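Local coordinates for putative ABC transporter, periplasmic binding protein, amino acid (Neisseria gonorrhoeae, PDB 2YJP) that binds L-cysteine as a solute receptor, probably to hand it to an ABC transporter for uptake across the inner membrane, at residues A123-T128 with E133-A138; P241-Q244 with D249-N252. The protein carries 1 engineered substitution. One frame throughout, in Å; residues are numbered along the deposited sequence.

Interaction 1: A123-T128 with E133-A138; sequences ANFTQT and EAVDFA. With CYS (cysteine), chain D.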
loop_
_atom_site.group_PDB
_atom_site.type_symbol
_atom_site.label_atom_id
_atom_site.label_comp_id
_atom_site.label_asym_id
_atom_site.label_seq_id
_atom_site.Cartn_x
_atom_site.Cartn_y
_atom_site.Cartn_z
ATOM N N ALA A 123 2.517 -5.472 -0.358
ATOM C CA ALA A 123 1.200 -4.894 -0.546
ATOM C C ALA A 123 1.153 -3.530 0.153
ATOM O O ALA A 123 0.577 -3.384 1.233
ATOM C CB ALA A 123 0.087 -5.821 -0.035
ATOM N N ASN A 124 1.777 -2.542 -0.503
ATOM C CA ASN A 124 1.859 -1.142 -0.044
ATOM C C ASN A 124 1.653 -0.936 1.473
ATOM O O ASN A 124 0.724 -0.221 1.901
ATOM C CB ASN A 124 0.886 -0.271 -0.894
ATOM C CG ASN A 124 1.388 1.146 -1.085
ATOM O OD1 ASN A 124 0.687 2.127 -0.777
ATOM N ND2 ASN A 124 2.626 1.271 -1.611
ATOM N N PHE A 125 2.606 -1.436 2.257
ATOM C CA PHE A 125 2.407 -1.780 3.649
ATOM C C PHE A 125 3.027 -0.784 4.627
ATOM O O PHE A 125 4.278 -0.663 4.739
ATOM C CB PHE A 125 2.994 -3.187 3.883
ATOM C CG PHE A 125 2.449 -3.908 5.079
ATOM C CD1 PHE A 125 1.234 -3.574 5.650
ATOM C CD2 PHE A 125 3.173 -4.981 5.621
ATOM C CE1 PHE A 125 0.758 -4.299 6.760
ATOM C CE2 PHE A 125 2.716 -5.696 6.701
ATOM C CZ PHE A 125 1.515 -5.376 7.261
ATOM N N THR A 126 2.176 -0.040 5.328
ATOM C CA THR A 126 2.684 0.997 6.190
ATOM C C THR A 126 3.254 0.329 7.440
ATOM O O THR A 126 2.610 -0.516 8.062
ATOM C CB THR A 126 1.583 1.978 6.603
ATOM O OG1 THR A 126 1.019 2.607 5.429
ATOM C CG2 THR A 126 2.155 3.064 7.579
ATOM N N GLN A 127 4.465 0.721 7.787
ATOM C CA GLN A 127 5.109 0.310 9.026
ATOM C C GLN A 127 4.532 1.061 10.209
ATOM O O GLN A 127 4.436 2.295 10.176
ATOM C CB GLN A 127 6.596 0.599 8.912
ATOM C CG GLN A 127 7.337 0.389 10.221
ATOM C CD GLN A 127 8.854 0.470 10.089
ATOM O OE1 GLN A 127 9.388 1.057 9.146
ATOM N NE2 GLN A 127 9.556 -0.124 11.065
ATOM N N THR A 128 4.090 0.304 11.213
ATOM C CA THR A 128 3.641 0.850 12.495
ATOM C C THR A 128 4.258 0.033 13.631
ATOM O O THR A 128 4.609 -1.120 13.434
ATOM C CB THR A 128 2.076 0.854 12.649
ATOM O OG1 THR A 128 1.576 -0.478 12.908
ATOM C CG2 THR A 128 1.400 1.445 11.396
ATOM N N GLU A 133 5.246 -5.688 15.879
ATOM C CA GLU A 133 5.133 -6.799 16.815
ATOM C C GLU A 133 4.828 -8.118 16.131
ATOM O O GLU A 133 5.136 -9.176 16.655
ATOM C CB GLU A 133 4.040 -6.522 17.877
ATOM C CG GLU A 133 4.401 -5.441 18.883
ATOM C CD GLU A 133 3.236 -5.096 19.809
ATOM O OE1 GLU A 133 2.398 -5.979 20.083
ATOM O OE2 GLU A 133 3.137 -3.940 20.284
ATOM N N ALA A 134 4.201 -8.063 14.963
ATOM C CA ALA A 134 3.728 -9.265 14.314
ATOM C C ALA A 134 4.615 -9.717 13.161
ATOM O O ALA A 134 4.647 -10.930 12.858
ATOM C CB ALA A 134 2.295 -9.063 13.875
ATOM N N VAL A 135 5.305 -8.757 12.517
ATOM C CA VAL A 135 6.146 -9.049 11.332
ATOM C C VAL A 135 7.481 -8.229 11.329
ATOM O O VAL A 135 7.622 -7.251 12.079
ATOM C CB VAL A 135 5.369 -8.795 9.966
ATOM C CG1 VAL A 135 3.948 -9.541 9.917
ATOM C CG2 VAL A 135 5.257 -7.258 9.634
ATOM N N ASP A 136 8.453 -8.584 10.486
ATOM C CA ASP A 136 9.622 -7.724 10.407
ATOM C C ASP A 136 9.616 -6.890 9.131
ATOM O O ASP A 136 9.500 -7.422 7.996
ATOM C CB ASP A 136 10.948 -8.483 10.531
ATOM C CG ASP A 136 11.220 -9.044 11.952
ATOM O OD1 ASP A 136 11.020 -8.342 12.984
ATOM O OD2 ASP A 136 11.717 -10.195 12.025
ATOM N N PHE A 137 9.778 -5.576 9.315
ATOM C CA PHE A 137 9.835 -4.625 8.204
ATOM C C PHE A 137 11.260 -4.384 7.755
ATOM O O PHE A 137 12.131 -4.082 8.584
ATOM C CB PHE A 137 9.228 -3.304 8.625
ATOM C CG PHE A 137 7.720 -3.342 8.708
ATOM C CD1 PHE A 137 6.926 -3.224 7.541
ATOM C CD2 PHE A 137 7.079 -3.468 9.958
ATOM C CE1 PHE A 137 5.520 -3.229 7.634
ATOM C CE2 PHE A 137 5.691 -3.480 10.044
ATOM C CZ PHE A 137 4.905 -3.359 8.897
ATOM N N ALA A 138 11.497 -4.531 6.446
ATOM C CA ALA A 138 12.774 -4.072 5.859
ATOM C C ALA A 138 12.814 -2.566 5.716
ATOM O O ALA A 138 11.856 -1.907 6.023
ATOM C CB ALA A 138 12.991 -4.719 4.511
HETATM N N CYS D . -0.516 1.602 3.331
HETATM C CA CYS D . -1.721 1.508 4.188
HETATM C C CYS D . -1.610 0.292 5.109
HETATM O O CYS D . -0.552 -0.408 5.086
HETATM C CB CYS D . -2.993 1.373 3.363
HETATM S SG CYS D . -3.008 -0.019 2.221
HETATM O OXT CYS D . -2.551 0.036 5.865
#

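Interaction 2: P241-Q244 with D249-N252; sequences PAVQ and DLLN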
loop_
_atom_site.group_PDB
_atom_site.type_symbol
_atom_site.label_atom_id
_atom_site.label_comp_id
_atom_site.label_asym_id
_atom_site.label_seq_id
_atom_site.Cartn_x
_atom_site.Cartn_y
_atom_site.Cartn_z
ATOM N N PRO A 241 8.754 -3.156 2.826
ATOM C CA PRO A 241 8.464 -4.586 2.652
ATOM C C PRO A 241 8.382 -5.255 4.009
ATOM O O PRO A 241 8.945 -4.743 4.986
ATOM C CB PRO A 241 9.696 -5.124 1.927
ATOM C CG PRO A 241 10.515 -3.868 1.460
ATOM C CD PRO A 241 10.145 -2.815 2.476
ATOM N N ALA A 242 7.711 -6.406 4.095
ATOM C CA ALA A 242 7.664 -7.135 5.377
ATOM C C ALA A 242 7.913 -8.625 5.181
ATOM O O ALA A 242 7.385 -9.209 4.223
ATOM C CB ALA A 242 6.357 -6.908 6.097
ATOM N N VAL A 243 8.717 -9.215 6.082
ATOM C CA VAL A 243 8.943 -10.662 6.079
ATOM C C VAL A 243 8.388 -11.217 7.377
ATOM O O VAL A 243 8.070 -10.444 8.281
ATOM C CB VAL A 243 10.425 -11.031 5.951
ATOM C CG1 VAL A 243 10.977 -10.543 4.629
ATOM C CG2 VAL A 243 11.247 -10.478 7.151
ATOM N N GLN A 244 8.281 -12.543 7.451
ATOM C CA GLN A 244 7.888 -13.254 8.678
ATOM C C GLN A 244 8.774 -12.822 9.821
ATOM O O GLN A 244 9.993 -12.687 9.644
ATOM C CB GLN A 244 8.024 -14.760 8.487
ATOM C CG GLN A 244 7.380 -15.628 9.543
ATOM C CD GLN A 244 7.495 -17.131 9.193
ATOM O OE1 GLN A 244 8.553 -17.709 9.357
ATOM N NE2 GLN A 244 6.409 -17.744 8.695
ATOM N N ASP A 249 17.385 -13.662 7.816
ATOM C CA ASP A 249 18.095 -13.948 6.592
ATOM C C ASP A 249 17.495 -13.203 5.378
ATOM O O ASP A 249 18.243 -12.538 4.630
ATOM C CB ASP A 249 18.191 -15.459 6.354
ATOM C CG ASP A 249 19.089 -15.789 5.216
ATOM O OD1 ASP A 249 20.323 -15.578 5.310
ATOM O OD2 ASP A 249 18.573 -16.263 4.202
ATOM N N LEU A 250 16.176 -13.314 5.189
ATOM C CA LEU A 250 15.498 -12.632 4.084
ATOM C C LEU A 250 15.396 -11.113 4.316
ATOM O O LEU A 250 15.533 -10.319 3.371
ATOM C CB LEU A 250 14.107 -13.201 3.838
ATOM C CG LEU A 250 13.430 -12.758 2.502
ATOM C CD1 LEU A 250 14.226 -13.063 1.207
ATOM C CD2 LEU A 250 12.024 -13.327 2.408
ATOM N N LEU A 251 15.153 -10.744 5.581
ATOM C CA LEU A 251 15.163 -9.373 6.019
ATOM C C LEU A 251 16.473 -8.686 5.626
ATOM O O LEU A 251 16.461 -7.595 5.030
ATOM C CB LEU A 251 14.948 -9.283 7.543
ATOM C CG LEU A 251 14.950 -7.848 8.058
ATOM C CD1 LEU A 251 13.687 -7.047 7.458
ATOM C CD2 LEU A 251 14.984 -7.768 9.627
ATOM N N ASN A 252 17.602 -9.308 6.001
ATOM C CA ASN A 252 18.885 -8.704 5.727
ATOM C C ASN A 252 19.158 -8.528 4.209
ATOM O O ASN A 252 19.651 -7.469 3.771
ATOM C CB ASN A 252 20.004 -9.498 6.382
ATOM C CG ASN A 252 21.341 -8.925 6.061
ATOM O OD1 ASN A 252 21.583 -7.722 6.258
ATOM N ND2 ASN A 252 22.203 -9.746 5.525
#

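Interaction 1: A123-T128 with E133-A138
The wall of the cysteine pocket rests here on strand 135-137, with Phe125 and Gln127 meeting Phe137. The two phenyl rings lie at an oblique angle, their planes 46° apart and their centroids 5.2 Å from each other. Phe125 CD2 comes closest, 3.6 Å from Phe137 CE1. Phe137 is covered on both faces. Gln127 CA sits over one face, 3.9 Å from the ring centroid, as a CH-pi contact. Val135 CG2 lies off toward the rim of the opposite face. Gln127 has CG anti to its own N (chi1 172°) and stays extended, which lays its aliphatic part along the Phe137 ring.

The protein belongs to solute-binding protein family 3, with the type 2 periplasmic binding fold, and segment 123-128 faces the ligand with its other side. From this segment the cysteine N takes two acceptors: it gives hydrogen bonds to Asn124 O (2.6 Å) and Thr126 OG1 (2.8 Å). Thr126 N donates a nearly straight bond (177°) to the carboxylate O of the cysteine, 2.8 Å away. That same carboxylate oxygen lies at the edge of the Phe125 ring, near its plane. Arg109, Arg131 and Asp212 also hydrogen-bond the ligand.

Interaction 2: P241-Q244 with D249-N252
Val243 projects from strand 237-244 toward helix 248-264 and meets two consecutive leucines with its two methyl groups. Each branch has its own partner. CG1 goes to Leu250, with CD2 of that leucine 3.7 Å from Val243 CG1. Leu250 CG follows close behind, 3.9 Å from the same Val243 CG1. The two side chains cross obliquely, and the valine methyl lies against the branched end of the leucine.

Leu251 is met differently. Its side chain runs at about a right angle to that of Val243, and it is the stem that touches: Leu251 CB is 3.9 Å from Val243 CG2. The valine torsion sets up this division. With chi1 at -63°, CG1 stands anti to the carbonyl carbon, while CG2 falls between the backbone N and that carbon. The methyls therefore diverge toward neighbouring positions on the helix.

This is helix-on-sheet packing: the N-terminal turn of helix 248-264 lies on the end of strand 237-244 in the mixed sheet, away from the cysteine pocket. Around it, Leu120 and Asp136 also touch Val243, and Asp249 OD2 bonds the backbone N of Val48.

No hydrogen bond or charge pair joins the two segments. Strand and helix are held here by close packing of methyl and methylene groups, so the fit depends on shape and on the exclusion of water from Val243 and Leu250.

Both contacts reach the same sheet, where strand 135-137 runs antiparallel to strand 237-244. The strands are probably joined by backbone hydrogen bonds, Asp136 O to Val243 N at 2.7 Å and Ala138 N to Pro241 O at 2.9 Å. Interaction 2 is buried, yet its centre is about 17 Å from the centre of the chain, that of interaction 1 about 11 Å. Interaction 1 is partly buried and combines aromatic packing with polar bonds to the ligand. Interaction 2 is purely aliphatic and away from the ligand and metal sites. Leu251 bridges them: its CD1 packs 3.5 Å from Phe137 O, so helix 248-264 also touches the strand of interaction 1.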